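Local coordinates for protein paenibacillus xanthan lyase (Paenibacillus, PDB 6F2P) that cleaves the polysaccharide xanthan as a calcium-binding lyase of polysaccharide lyase family 8, probably by beta-elimination, at residues A[416-421]-A[513-518]; A[521-526]-A[551-556]; A[424-429]-A[597-602]; A[273-278]-A[290-295]. All coordinates share one frame; numbering follows the deposited sequence.

Contact 1: residues A[416-421]-A[513-518]; sequences NTDLSQ and ENRKLN
Q421 NE2 is gripped by two acceptors, which use both of its N-H bonds. One points almost straight (178°) at K516 O on a lone pair in the carbonyl plane, with NE2 and O 3.2 Å apart; the other meets D418 OD2 at 2.7 Å from NE2, from above the carboxylate plane. Q421 OE1 takes the K516 backbone N at 2.8 Å, so the backbone N and O of K516 are both paired with one amide. Q421 CG is anti to its backbone N (chi1 176°) and the chain then bends at chi2, laying the amide flat over R515, their planes 7° apart and Q421 CG 3.5 Å from R515 CZ. D418 OD2 is near R515 NH2 in charge only, but one water accepts from R515 NH2 and can donate to D418 O; another accepts from R515 NE, with a weak bond to D418 OD2. R515 NH1 is held by L414 O. K516 NZ donates to S420 O at 3.0 Å and also to N423 O. N416 OD1 closes an Asx turn on D418 N, followed by a type I turn from D418 to Q421. The Q421 amide thus pairs with K516 as a neighbouring strand would, on strand 508-516 of the super-sandwich domain.

Contact 2: residues A[521-526]-A[551-556]; sequences GNNALI and AGSVPG
N523 CG and S553 OG are both anti to their own carbonyl carbons (chi1 -61° and -54°), and these torsions turn the amide and the hydroxyl toward each other. N523 ND2 thereby reaches two acceptors at once, with both lying close to the amide plane. It donates to A551 O at 2.9 Å, approaching from above that carbonyl's plane, and to S553 OG at 3.1 Å. On the other branch of the amide, N523 OD1 accepts from the backbone N of N518, so the group is tied at each end and its rotation is fixed. One residue further on, the main chains pair directly: A551 N donates to A524 O over 2.9 Å, fairly straight at 163° and in the carbonyl plane. This bond carries on the antiparallel pairing of strands 525-527 and 545-550, in which I526 is bonded to H549. Beside it the two methyl groups come together, A524 CB lying 4.4 Å from A551 CB near the surface of the super-sandwich domain. No charged group takes part across the two segments; every bond is between neutral amide, hydroxyl and peptide groups, which implies that the junction depends on hydrogen-bond direction and should be little affected by ionisation.

Contact 3: residues A[424-429]-A[597-602]; sequences DHFWAT and RNFMTL
The guanidinium of R597 takes hold of D424 side-on, with two nitrogens directed to two different oxygens. R597 NH2 forms a salt bridge to D424 OD1 at 2.8 Å, close to the guanidinium plane but meeting the carboxylate from above its plane. R597 NE donates to the backbone D424 O at 3.1 Å, less straight (138°) and tilted out of the guanidinium plane. A bend at chi2 carries the arginine over T429, whose OG1 is 3.4 Å from R597 CB. The same T429 OG1 lies at the edge of the F599 ring, 3.3 Å from F599 CZ. Next to it F426 CD1 touches F599 CE2 at 3.9 Å, the two side chains crossing at about a right angle. R597 and F599, both directed to the same side of strand 595-607, belong to an antiparallel sheet of the super-sandwich domain, in which the strand runs between 508-516 and 566-578; the short, weakly bonded helix 426-429 rests on that side. Further out, the edge of the H425 ring faces R597, with H425 CD2 3.6 Å from R597 NH2. H425 ND1 bonds W580 NE1, and the ring stacks on H595, which probably helps to set its tilt. D424 and H425 both take left-handed backbone angles just ahead of the helix, which puts D424 O and the carboxylate beside the guanidinium. F426 CE2 in turn sits over the centre of the W427 indole face, while T429 O receives R576 NE from strand 566-578.

Contact 4: residues A[273-278]-A[290-295]; sequences KGNLMD and LQDDKA
N275 overlaps D292 flat on flat, the amide and carboxylate planes 6° apart and N275 CG 3.6 Å from D292 OD2. Each group is steadied from the later loop: N275 ND2 donates to L419 O, and D292 OD1 accepts from N423 ND2. Main chains join where L276 N donates to D292 O at 3.0 Å, approaching well above the carbonyl plane. Alongside, G274 O receives a CA-H...O contact from D293 CA (3.4 Å), and a water donates to both G274 O and D293 O. L276 CD2 packs on A295 CB at 4.0 Å. At the other end two carboxylates are close, D278 OD2 lying 4.3 Å from D292 OD2. Waters mediate there: one accepts from D278 N and donates to D292 OD2, while another accepts from D292 N and donates to D278 OD2. The salt bridge of D278 OD1 to R281 and the bond from W427 NE1 to D278 OD2 would favour the charged form of D278, and the helix N-terminus probably that of D292. Q291 holds the N-cap position of helix 292-307. The arrangement is a two-stranded beta-hairpin, 271-272 with 275-276, docked on the first turn of that helix in the family's alpha-helical domain.

Contacts 1, 2 and 3 lie within the super-sandwich range, whereas contact 4 belongs to the alpha-helical range. Contacts 1 and 3 meet in one sheet, their centres about 8 Å apart, through backbone bonds from L517 N to N598 O and from M600 N to R515 O. Contact 2, about 9 Å from contact 1 between centres, joins it through T417 OG1 and P555 O, 2.7 Å apart. The 416-429 region also bridges the two ranges: H425 N is 2.9 Å from Q291 OE1, tying contact 3 to contact 4. A calcium ion lies about 5 Å from the D293 side chain, and a bound calcium about 8 Å from the S420 side chain.

Contact 1: residues A[416-421]-A[513-518]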
loop_
_atom_site.group_PDB
_atom_site.type_symbol
_atom_site.label_atom_id
_atom_site.label_comp_id
_atom_site.label_asym_id
_atom_site.label_seq_id
_atom_site.Cartn_x
_atom_site.Cartn_y
_atom_site.Cartn_z
ATOM N N ASN A 416 -11.805 -19.745 -8.214
ATOM C CA ASN A 416 -12.875 -19.990 -9.174
ATOM C C ASN A 416 -13.944 -20.920 -8.612
ATOM O O ASN A 416 -14.173 -20.921 -7.408
ATOM C CB ASN A 416 -12.330 -20.485 -10.517
ATOM C CG ASN A 416 -11.415 -21.680 -10.378
ATOM O OD1 ASN A 416 -11.574 -22.502 -9.481
ATOM N ND2 ASN A 416 -10.446 -21.783 -11.275
ATOM N N THR A 417 -14.596 -21.704 -9.467
ATOM C CA THR A 417 -15.703 -22.537 -9.002
ATOM C C THR A 417 -15.223 -23.770 -8.223
ATOM O O THR A 417 -16.000 -24.431 -7.524
ATOM C CB THR A 417 -16.652 -22.944 -10.152
ATOM O OG1 THR A 417 -15.894 -23.494 -11.231
ATOM C CG2 THR A 417 -17.407 -21.739 -10.657
ATOM N N ASP A 418 -13.934 -24.065 -8.332
ATOM C CA ASP A 418 -13.341 -25.135 -7.548
ATOM C C ASP A 418 -13.211 -24.657 -6.109
ATOM O O ASP A 418 -12.117 -24.319 -5.656
ATOM C CB ASP A 418 -11.970 -25.511 -8.116
ATOM C CG ASP A 418 -11.358 -26.704 -7.418
ATOM O OD1 ASP A 418 -12.062 -27.357 -6.628
ATOM O OD2 ASP A 418 -10.172 -26.989 -7.663
ATOM N N LEU A 419 -14.337 -24.641 -5.399
ATOM C CA LEU A 419 -14.423 -24.046 -4.065
ATOM C C LEU A 419 -13.466 -24.657 -3.051
ATOM O O LEU A 419 -13.118 -24.017 -2.057
ATOM C CB LEU A 419 -15.859 -24.123 -3.527
ATOM C CG LEU A 419 -16.952 -23.489 -4.394
ATOM C CD1 LEU A 419 -18.261 -23.447 -3.635
ATOM C CD2 LEU A 419 -16.549 -22.101 -4.861
ATOM N N SER A 420 -13.039 -25.891 -3.295
ATOM C CA SER A 420 -12.260 -26.610 -2.296
ATOM C C SER A 420 -10.762 -26.511 -2.544
ATOM O O SER A 420 -9.968 -27.072 -1.788
ATOM C CB SER A 420 -12.678 -28.083 -2.234
ATOM O OG SER A 420 -12.145 -28.793 -3.334
ATOM N N GLN A 421 -10.390 -25.798 -3.604
ATOM C CA GLN A 421 -9.004 -25.727 -4.047
ATOM C C GLN A 421 -7.990 -25.573 -2.918
ATOM O O GLN A 421 -7.002 -26.302 -2.863
ATOM C CB GLN A 421 -8.828 -24.605 -5.076
ATOM C CG GLN A 421 -7.388 -24.391 -5.530
ATOM C CD GLN A 421 -6.790 -25.616 -6.206
ATOM O OE1 GLN A 421 -5.576 -25.803 -6.207
ATOM N NE2 GLN A 421 -7.643 -26.454 -6.782
ATOM N N GLU A 513 2.200 -22.230 -11.753
ATOM C CA GLU A 513 1.025 -22.929 -11.261
ATOM C C GLU A 513 1.431 -24.021 -10.277
ATOM O O GLU A 513 2.543 -24.553 -10.344
ATOM C CB GLU A 513 0.253 -23.515 -12.443
ATOM C CG GLU A 513 -1.069 -24.158 -12.097
ATOM C CD GLU A 513 -1.946 -23.286 -11.210
ATOM O OE1 GLU A 513 -2.809 -22.564 -11.749
ATOM O OE2 GLU A 513 -1.790 -23.338 -9.969
ATOM N N ASN A 514 0.541 -24.318 -9.337
ATOM C CA ASN A 514 0.661 -25.509 -8.512
ATOM C C ASN A 514 -0.736 -25.877 -8.053
ATOM O O ASN A 514 -1.105 -25.626 -6.917
ATOM C CB ASN A 514 1.598 -25.287 -7.319
ATOM C CG ASN A 514 2.098 -26.597 -6.731
ATOM O OD1 ASN A 514 1.522 -27.653 -6.984
ATOM N ND2 ASN A 514 3.172 -26.538 -5.955
ATOM N N ARG A 515 -1.523 -26.452 -8.957
ATOM C CA ARG A 515 -2.956 -26.597 -8.741
ATOM C C ARG A 515 -3.310 -27.962 -8.199
ATOM O O ARG A 515 -2.794 -28.969 -8.676
ATOM C CB ARG A 515 -3.700 -26.404 -10.064
ATOM C CG ARG A 515 -5.198 -26.170 -9.922
ATOM C CD ARG A 515 -5.468 -24.729 -9.525
ATOM N NE ARG A 515 -6.893 -24.439 -9.404
ATOM C CZ ARG A 515 -7.371 -23.312 -8.886
ATOM N NH1 ARG A 515 -6.530 -22.389 -8.447
ATOM N NH2 ARG A 515 -8.681 -23.112 -8.797
ATOM N N LYS A 516 -4.210 -28.003 -7.221
ATOM C CA LYS A 516 -4.713 -29.279 -6.733
ATOM C C LYS A 516 -5.740 -29.831 -7.708
ATOM O O LYS A 516 -6.600 -29.096 -8.190
ATOM C CB LYS A 516 -5.333 -29.143 -5.346
ATOM C CG LYS A 516 -5.422 -30.465 -4.612
ATOM C CD LYS A 516 -6.619 -30.513 -3.709
ATOM C CE LYS A 516 -6.576 -29.407 -2.697
ATOM N NZ LYS A 516 -7.906 -29.260 -2.065
ATOM N N LEU A 517 -5.653 -31.128 -7.983
ATOM C CA LEU A 517 -6.477 -31.755 -9.010
ATOM C C LEU A 517 -7.617 -32.569 -8.409
ATOM O O LEU A 517 -7.782 -32.609 -7.189
ATOM C CB LEU A 517 -5.603 -32.631 -9.910
ATOM C CG LEU A 517 -4.384 -31.880 -10.455
ATOM C CD1 LEU A 517 -3.547 -32.750 -11.380
ATOM C CD2 LEU A 517 -4.839 -30.616 -11.176
ATOM N N ASN A 518 -8.410 -33.211 -9.265
ATOM C CA ASN A 518 -9.448 -34.110 -8.787
ATOM C C ASN A 518 -8.825 -35.346 -8.137
ATOM O O ASN A 518 -7.597 -35.480 -8.102
ATOM C CB ASN A 518 -10.432 -34.482 -9.900
ATOM C CG ASN A 518 -9.767 -35.173 -11.077
ATOM O OD1 ASN A 518 -8.767 -35.883 -10.934
ATOM N ND2 ASN A 518 -10.337 -34.975 -12.257
HETATM O O HOH W 1 -10.268 -21.971 -7.001
HETATM O O HOH W 2 -9.059 -25.345 -10.470
HETATM O O HOH W 3 -9.198 -29.500 -8.433
HETATM O O HOH W 4 -3.020 -23.925 -6.185
#

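Contact 2: residues A[521-526]-A[551-556]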
loop_
_atom_site.group_PDB
_atom_site.type_symbol
_atom_site.label_atom_id
_atom_site.label_comp_id
_atom_site.label_asym_id
_atom_site.label_seq_id
_atom_site.Cartn_x
_atom_site.Cartn_y
_atom_site.Cartn_z
ATOM N N GLY A 521 -6.456 -37.138 -10.171
ATOM C CA GLY A 521 -5.331 -36.351 -10.630
ATOM C C GLY A 521 -5.186 -36.456 -12.140
ATOM O O GLY A 521 -4.069 -36.461 -12.667
ATOM N N ASN A 522 -6.313 -36.530 -12.845
ATOM C CA ASN A 522 -6.276 -36.741 -14.287
ATOM C C ASN A 522 -6.779 -35.573 -15.126
ATOM O O ASN A 522 -7.075 -35.753 -16.303
ATOM C CB ASN A 522 -7.060 -37.998 -14.660
ATOM C CG ASN A 522 -8.568 -37.801 -14.574
ATOM O OD1 ASN A 522 -9.063 -36.726 -14.234
ATOM N ND2 ASN A 522 -9.307 -38.846 -14.905
ATOM N N ASN A 523 -6.923 -34.404 -14.512
ATOM C CA ASN A 523 -7.415 -33.223 -15.218
ATOM C C ASN A 523 -6.624 -33.026 -16.494
ATOM O O ASN A 523 -5.390 -33.042 -16.461
ATOM C CB ASN A 523 -7.303 -31.984 -14.334
ATOM C CG ASN A 523 -8.124 -32.099 -13.075
ATOM O OD1 ASN A 523 -7.846 -32.939 -12.219
ATOM N ND2 ASN A 523 -9.149 -31.259 -12.953
ATOM N N ALA A 524 -7.318 -32.884 -17.622
ATOM C CA ALA A 524 -6.613 -32.845 -18.898
ATOM C C ALA A 524 -5.661 -31.645 -18.974
ATOM O O ALA A 524 -6.032 -30.512 -18.634
ATOM C CB ALA A 524 -7.580 -32.847 -20.048
ATOM N N LEU A 525 -4.421 -31.918 -19.371
ATOM C CA LEU A 525 -3.443 -30.865 -19.596
ATOM C C LEU A 525 -3.141 -30.794 -21.078
ATOM O O LEU A 525 -2.457 -31.658 -21.614
ATOM C CB LEU A 525 -2.156 -31.120 -18.817
ATOM C CG LEU A 525 -1.086 -30.030 -18.997
ATOM C CD1 LEU A 525 -1.316 -28.829 -18.076
ATOM C CD2 LEU A 525 0.315 -30.575 -18.791
ATOM N N ILE A 526 -3.658 -29.765 -21.739
ATOM C CA ILE A 526 -3.446 -29.604 -23.167
ATOM C C ILE A 526 -2.418 -28.520 -23.418
ATOM O O ILE A 526 -2.585 -27.389 -22.964
ATOM C CB ILE A 526 -4.765 -29.290 -23.886
ATOM C CG1 ILE A 526 -5.754 -30.427 -23.634
ATOM C CG2 ILE A 526 -4.531 -29.107 -25.373
ATOM C CD1 ILE A 526 -7.086 -30.238 -24.276
ATOM N N ALA A 551 -7.755 -28.441 -17.437
ATOM C CA ALA A 551 -9.199 -28.513 -17.234
ATOM C C ALA A 551 -9.543 -28.536 -15.749
ATOM O O ALA A 551 -8.856 -29.171 -14.952
ATOM C CB ALA A 551 -9.786 -29.722 -17.952
ATOM N N GLY A 552 -10.603 -27.827 -15.377
ATOM C CA GLY A 552 -10.975 -27.717 -13.980
ATOM C C GLY A 552 -11.773 -28.910 -13.504
ATOM O O GLY A 552 -12.509 -29.520 -14.283
ATOM N N SER A 553 -11.644 -29.231 -12.218
ATOM C CA SER A 553 -12.330 -30.388 -11.635
ATOM C C SER A 553 -13.847 -30.212 -11.628
ATOM O O SER A 553 -14.594 -31.160 -11.417
ATOM C CB SER A 553 -11.835 -30.646 -10.211
ATOM O OG SER A 553 -10.426 -30.771 -10.175
ATOM N N VAL A 554 -14.282 -28.984 -11.874
ATOM C CA VAL A 554 -15.676 -28.593 -11.805
ATOM C C VAL A 554 -15.883 -27.519 -12.869
ATOM O O VAL A 554 -14.973 -26.723 -13.127
ATOM C CB VAL A 554 -15.987 -28.039 -10.397
ATOM C CG1 VAL A 554 -17.111 -27.002 -10.419
ATOM C CG2 VAL A 554 -16.296 -29.181 -9.440
ATOM N N PRO A 555 -17.063 -27.511 -13.517
ATOM C CA PRO A 555 -17.392 -26.499 -14.531
ATOM C C PRO A 555 -17.163 -25.086 -14.012
ATOM O O PRO A 555 -17.648 -24.739 -12.930
ATOM C CB PRO A 555 -18.879 -26.726 -14.773
ATOM C CG PRO A 555 -19.067 -28.169 -14.493
ATOM C CD PRO A 555 -18.136 -28.506 -13.369
ATOM N N GLY A 556 -16.414 -24.293 -14.774
ATOM C CA GLY A 556 -16.091 -22.937 -14.377
ATOM C C GLY A 556 -14.685 -22.779 -13.820
ATOM O O GLY A 556 -14.275 -21.666 -13.471
#

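Contact 3: residues A[424-429]-A[597-602]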
loop_
_atom_site.group_PDB
_atom_site.type_symbol
_atom_site.label_atom_id
_atom_site.label_comp_id
_atom_site.label_asym_id
_atom_site.label_seq_id
_atom_site.Cartn_x
_atom_site.Cartn_y
_atom_site.Cartn_z
ATOM N N ASP A 424 -9.650 -28.792 1.880
ATOM C CA ASP A 424 -9.567 -30.210 1.533
ATOM C C ASP A 424 -8.097 -30.666 1.586
ATOM O O ASP A 424 -7.643 -31.481 0.781
ATOM C CB ASP A 424 -10.214 -30.433 0.158
ATOM C CG ASP A 424 -10.171 -31.877 -0.304
ATOM O OD1 ASP A 424 -10.362 -32.798 0.530
ATOM O OD2 ASP A 424 -9.932 -32.074 -1.522
ATOM N N HIS A 425 -7.361 -30.093 2.539
ATOM C CA HIS A 425 -5.962 -30.433 2.801
ATOM C C HIS A 425 -4.965 -29.959 1.756
ATOM O O HIS A 425 -3.883 -30.535 1.637
ATOM C CB HIS A 425 -5.783 -31.932 3.049
ATOM C CG HIS A 425 -6.717 -32.475 4.078
ATOM N ND1 HIS A 425 -6.724 -32.032 5.383
ATOM C CD2 HIS A 425 -7.706 -33.398 3.988
ATOM C CE1 HIS A 425 -7.667 -32.666 6.057
ATOM N NE2 HIS A 425 -8.274 -33.502 5.232
ATOM N N PHE A 426 -5.320 -28.910 1.016
ATOM C CA PHE A 426 -4.365 -28.243 0.132
ATOM C C PHE A 426 -3.007 -27.995 0.821
ATOM O O PHE A 426 -1.958 -28.418 0.323
ATOM C CB PHE A 426 -4.937 -26.919 -0.405
ATOM C CG PHE A 426 -3.903 -26.033 -1.048
ATOM C CD1 PHE A 426 -3.596 -26.176 -2.392
ATOM C CD2 PHE A 426 -3.216 -25.079 -0.302
ATOM C CE1 PHE A 426 -2.637 -25.394 -2.979
ATOM C CE2 PHE A 426 -2.254 -24.289 -0.886
ATOM C CZ PHE A 426 -1.967 -24.442 -2.234
ATOM N N TRP A 427 -3.037 -27.330 1.974
ATOM C CA TRP A 427 -1.813 -26.886 2.641
ATOM C C TRP A 427 -0.928 -27.986 3.216
ATOM O O TRP A 427 0.268 -27.773 3.414
ATOM C CB TRP A 427 -2.132 -25.870 3.742
ATOM C CG TRP A 427 -2.476 -24.510 3.212
ATOM C CD1 TRP A 427 -3.703 -23.912 3.225
ATOM C CD2 TRP A 427 -1.588 -23.588 2.572
ATOM N NE1 TRP A 427 -3.630 -22.666 2.648
ATOM C CE2 TRP A 427 -2.345 -22.444 2.235
ATOM C CE3 TRP A 427 -0.225 -23.614 2.256
ATOM C CZ2 TRP A 427 -1.784 -21.338 1.600
ATOM C CZ3 TRP A 427 0.328 -22.516 1.621
ATOM C CH2 TRP A 427 -0.453 -21.390 1.302
ATOM N N ALA A 428 -1.503 -29.153 3.491
ATOM C CA ALA A 428 -0.735 -30.231 4.111
ATOM C C ALA A 428 -0.116 -31.162 3.078
ATOM O O ALA A 428 0.628 -32.077 3.433
ATOM C CB ALA A 428 -1.598 -31.017 5.098
ATOM N N THR A 429 -0.420 -30.920 1.804
ATOM C CA THR A 429 0.072 -31.769 0.716
ATOM C C THR A 429 0.893 -31.020 -0.331
ATOM O O THR A 429 1.807 -31.598 -0.915
ATOM C CB THR A 429 -1.081 -32.473 -0.016
ATOM O OG1 THR A 429 -2.104 -31.515 -0.307
ATOM C CG2 THR A 429 -1.668 -33.589 0.833
ATOM N N ARG A 597 -2.940 -35.865 -1.823
ATOM C CA ARG A 597 -3.622 -35.046 -2.819
ATOM C C ARG A 597 -2.803 -34.927 -4.102
ATOM O O ARG A 597 -1.573 -35.068 -4.079
ATOM C CB ARG A 597 -3.919 -33.668 -2.237
ATOM C CG ARG A 597 -4.924 -33.703 -1.113
ATOM C CD ARG A 597 -6.226 -34.267 -1.636
ATOM N NE ARG A 597 -7.299 -34.184 -0.657
ATOM C CZ ARG A 597 -7.696 -35.195 0.107
ATOM N NH1 ARG A 597 -7.103 -36.383 0.003
ATOM N NH2 ARG A 597 -8.692 -35.019 0.972
ATOM N N ASN A 598 -3.487 -34.671 -5.214
ATOM C CA ASN A 598 -2.840 -34.589 -6.528
ATOM C C ASN A 598 -2.636 -33.161 -7.008
ATOM O O ASN A 598 -3.505 -32.309 -6.826
ATOM C CB ASN A 598 -3.648 -35.365 -7.563
ATOM C CG ASN A 598 -3.897 -36.800 -7.144
ATOM O OD1 ASN A 598 -2.972 -37.505 -6.722
ATOM N ND2 ASN A 598 -5.158 -37.236 -7.233
ATOM N N PHE A 599 -1.488 -32.905 -7.628
ATOM C CA PHE A 599 -1.132 -31.549 -8.038
ATOM C C PHE A 599 -0.556 -31.464 -9.450
ATOM O O PHE A 599 0.180 -32.349 -9.893
ATOM C CB PHE A 599 -0.120 -30.938 -7.062
ATOM C CG PHE A 599 -0.684 -30.624 -5.708
ATOM C CD1 PHE A 599 -0.744 -31.598 -4.718
ATOM C CD2 PHE A 599 -1.135 -29.345 -5.412
ATOM C CE1 PHE A 599 -1.262 -31.302 -3.457
ATOM C CE2 PHE A 599 -1.651 -29.039 -4.154
ATOM C CZ PHE A 599 -1.715 -30.022 -3.176
ATOM N N MET A 600 -0.897 -30.380 -10.143
ATOM C CA MET A 600 -0.259 -30.014 -11.402
ATOM C C MET A 600 0.609 -28.789 -11.175
ATOM O O MET A 600 0.105 -27.710 -10.874
ATOM C CB MET A 600 -1.300 -29.693 -12.473
ATOM C CG MET A 600 -0.692 -29.090 -13.736
ATOM S SD MET A 600 0.506 -30.208 -14.514
ATOM C CE MET A 600 -0.595 -31.529 -15.021
ATOM N N THR A 601 1.913 -28.956 -11.325
ATOM C CA THR A 601 2.858 -27.881 -11.066
ATOM C C THR A 601 3.544 -27.425 -12.354
ATOM O O THR A 601 4.142 -28.237 -13.065
ATOM C CB THR A 601 3.921 -28.352 -10.072
ATOM O OG1 THR A 601 3.278 -29.025 -8.990
ATOM C CG2 THR A 601 4.708 -27.180 -9.526
ATOM N N LEU A 602 3.446 -26.132 -12.660
ATOM C CA LEU A 602 4.107 -25.559 -13.831
ATOM C C LEU A 602 5.063 -24.462 -13.369
ATOM O O LEU A 602 4.694 -23.643 -12.528
ATOM C CB LEU A 602 3.071 -24.974 -14.791
ATOM C CG LEU A 602 1.897 -25.871 -15.210
ATOM C CD1 LEU A 602 0.890 -25.096 -16.037
ATOM C CD2 LEU A 602 2.374 -27.085 -15.981
#

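Contact 4: residues A[273-278]-A[290-295]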
loop_
_atom_site.group_PDB
_atom_site.type_symbol
_atom_site.label_atom_id
_atom_site.label_comp_id
_atom_site.label_asym_id
_atom_site.label_seq_id
_atom_site.Cartn_x
_atom_site.Cartn_y
_atom_site.Cartn_z
ATOM N N LYS A 273 -16.804 -16.790 -2.537
ATOM C CA LYS A 273 -17.738 -17.911 -2.533
ATOM C C LYS A 273 -17.588 -18.832 -1.317
ATOM O O LYS A 273 -17.562 -20.058 -1.443
ATOM C CB LYS A 273 -17.619 -18.686 -3.844
ATOM C CG LYS A 273 -17.921 -17.823 -5.063
ATOM C CD LYS A 273 -17.806 -18.616 -6.349
ATOM C CE LYS A 273 -18.239 -17.780 -7.534
ATOM N NZ LYS A 273 -18.265 -18.584 -8.790
ATOM N N GLY A 274 -17.468 -18.223 -0.142
ATOM C CA GLY A 274 -17.435 -18.967 1.103
ATOM C C GLY A 274 -16.039 -19.248 1.612
ATOM O O GLY A 274 -15.865 -19.883 2.653
ATOM N N ASN A 275 -15.043 -18.780 0.870
ATOM C CA ASN A 275 -13.647 -18.980 1.225
ATOM C C ASN A 275 -12.992 -17.679 1.662
ATOM O O ASN A 275 -12.899 -16.731 0.885
ATOM C CB ASN A 275 -12.889 -19.556 0.030
ATOM C CG ASN A 275 -13.386 -20.923 -0.365
ATOM O OD1 ASN A 275 -13.629 -21.776 0.489
ATOM N ND2 ASN A 275 -13.549 -21.142 -1.659
ATOM N N LEU A 276 -12.541 -17.626 2.908
ATOM C CA LEU A 276 -11.805 -16.467 3.382
ATOM C C LEU A 276 -10.395 -16.621 2.868
ATOM O O LEU A 276 -9.747 -17.616 3.163
ATOM C CB LEU A 276 -11.816 -16.422 4.905
ATOM C CG LEU A 276 -11.181 -15.204 5.577
ATOM C CD1 LEU A 276 -11.778 -13.921 5.050
ATOM C CD2 LEU A 276 -11.360 -15.293 7.093
ATOM N N MET A 277 -9.925 -15.656 2.085
ATOM C CA MET A 277 -8.626 -15.775 1.416
ATOM C C MET A 277 -7.462 -15.978 2.381
ATOM O O MET A 277 -7.266 -15.195 3.311
ATOM C CB MET A 277 -8.362 -14.557 0.527
ATOM C CG MET A 277 -9.330 -14.435 -0.627
ATOM S SD MET A 277 -8.927 -13.068 -1.721
ATOM C CE MET A 277 -10.279 -13.215 -2.876
ATOM N N ASP A 278 -6.689 -17.032 2.142
ATOM C CA ASP A 278 -5.595 -17.416 3.034
ATOM C C ASP A 278 -4.506 -16.354 3.184
ATOM O O ASP A 278 -3.796 -16.325 4.191
ATOM C CB ASP A 278 -4.965 -18.718 2.549
ATOM C CG ASP A 278 -5.876 -19.911 2.741
ATOM O OD1 ASP A 278 -6.671 -19.904 3.704
ATOM O OD2 ASP A 278 -5.794 -20.853 1.926
ATOM N N LEU A 290 -9.148 -25.134 10.505
ATOM C CA LEU A 290 -9.477 -23.755 10.201
ATOM C C LEU A 290 -9.002 -23.369 8.809
ATOM O O LEU A 290 -8.393 -22.316 8.611
ATOM C CB LEU A 290 -8.864 -22.840 11.252
ATOM C CG LEU A 290 -9.533 -21.491 11.480
ATOM C CD1 LEU A 290 -11.042 -21.652 11.654
ATOM C CD2 LEU A 290 -8.900 -20.847 12.701
ATOM N N GLN A 291 -9.292 -24.234 7.844
ATOM C CA GLN A 291 -9.000 -23.944 6.449
ATOM C C GLN A 291 -9.946 -22.861 5.920
ATOM O O GLN A 291 -10.949 -22.541 6.563
ATOM C CB GLN A 291 -9.066 -25.230 5.628
ATOM C CG GLN A 291 -8.023 -26.239 6.082
ATOM C CD GLN A 291 -8.109 -27.573 5.366
ATOM O OE1 GLN A 291 -7.735 -27.695 4.199
ATOM N NE2 GLN A 291 -8.592 -28.587 6.071
ATOM N N ASP A 292 -9.629 -22.307 4.753
ATOM C CA ASP A 292 -10.289 -21.090 4.263
ATOM C C ASP A 292 -11.825 -21.089 4.304
ATOM O O ASP A 292 -12.439 -20.077 4.682
ATOM C CB ASP A 292 -9.751 -20.671 2.879
ATOM C CG ASP A 292 -10.089 -21.664 1.777
ATOM O OD1 ASP A 292 -10.534 -22.791 2.085
ATOM O OD2 ASP A 292 -9.899 -21.303 0.592
ATOM N N ASP A 293 -12.443 -22.215 3.949
ATOM C CA ASP A 293 -13.903 -22.305 3.999
ATOM C C ASP A 293 -14.437 -22.318 5.430
ATOM O O ASP A 293 -15.491 -21.742 5.705
ATOM C CB ASP A 293 -14.430 -23.501 3.205
ATOM C CG ASP A 293 -13.975 -24.835 3.771
ATOM O OD1 ASP A 293 -12.945 -24.888 4.481
ATOM O OD2 ASP A 293 -14.654 -25.842 3.483
ATOM N N LYS A 294 -13.708 -22.953 6.344
ATOM C CA LYS A 294 -14.108 -22.924 7.754
ATOM C C LYS A 294 -13.830 -21.550 8.361
ATOM O O LYS A 294 -14.591 -21.074 9.203
ATOM C CB LYS A 294 -13.423 -24.037 8.572
ATOM C CG LYS A 294 -14.192 -25.355 8.630
ATOM C CD LYS A 294 -15.196 -25.380 9.787
ATOM C CE LYS A 294 -15.820 -26.766 9.966
ATOM N NZ LYS A 294 -16.494 -26.951 11.296
ATOM N N ALA A 295 -12.748 -20.913 7.916
ATOM C CA ALA A 295 -12.341 -19.614 8.453
ATOM C C ALA A 295 -13.354 -18.540 8.118
ATOM O O ALA A 295 -13.461 -17.535 8.816
ATOM C CB ALA A 295 -10.972 -19.219 7.920
HETATM O O HOH W 5 -17.599 -21.212 3.888
HETATM O O HOH W 6 -7.861 -19.570 0.408
HETATM O O HOH W 7 -7.105 -23.023 3.272
#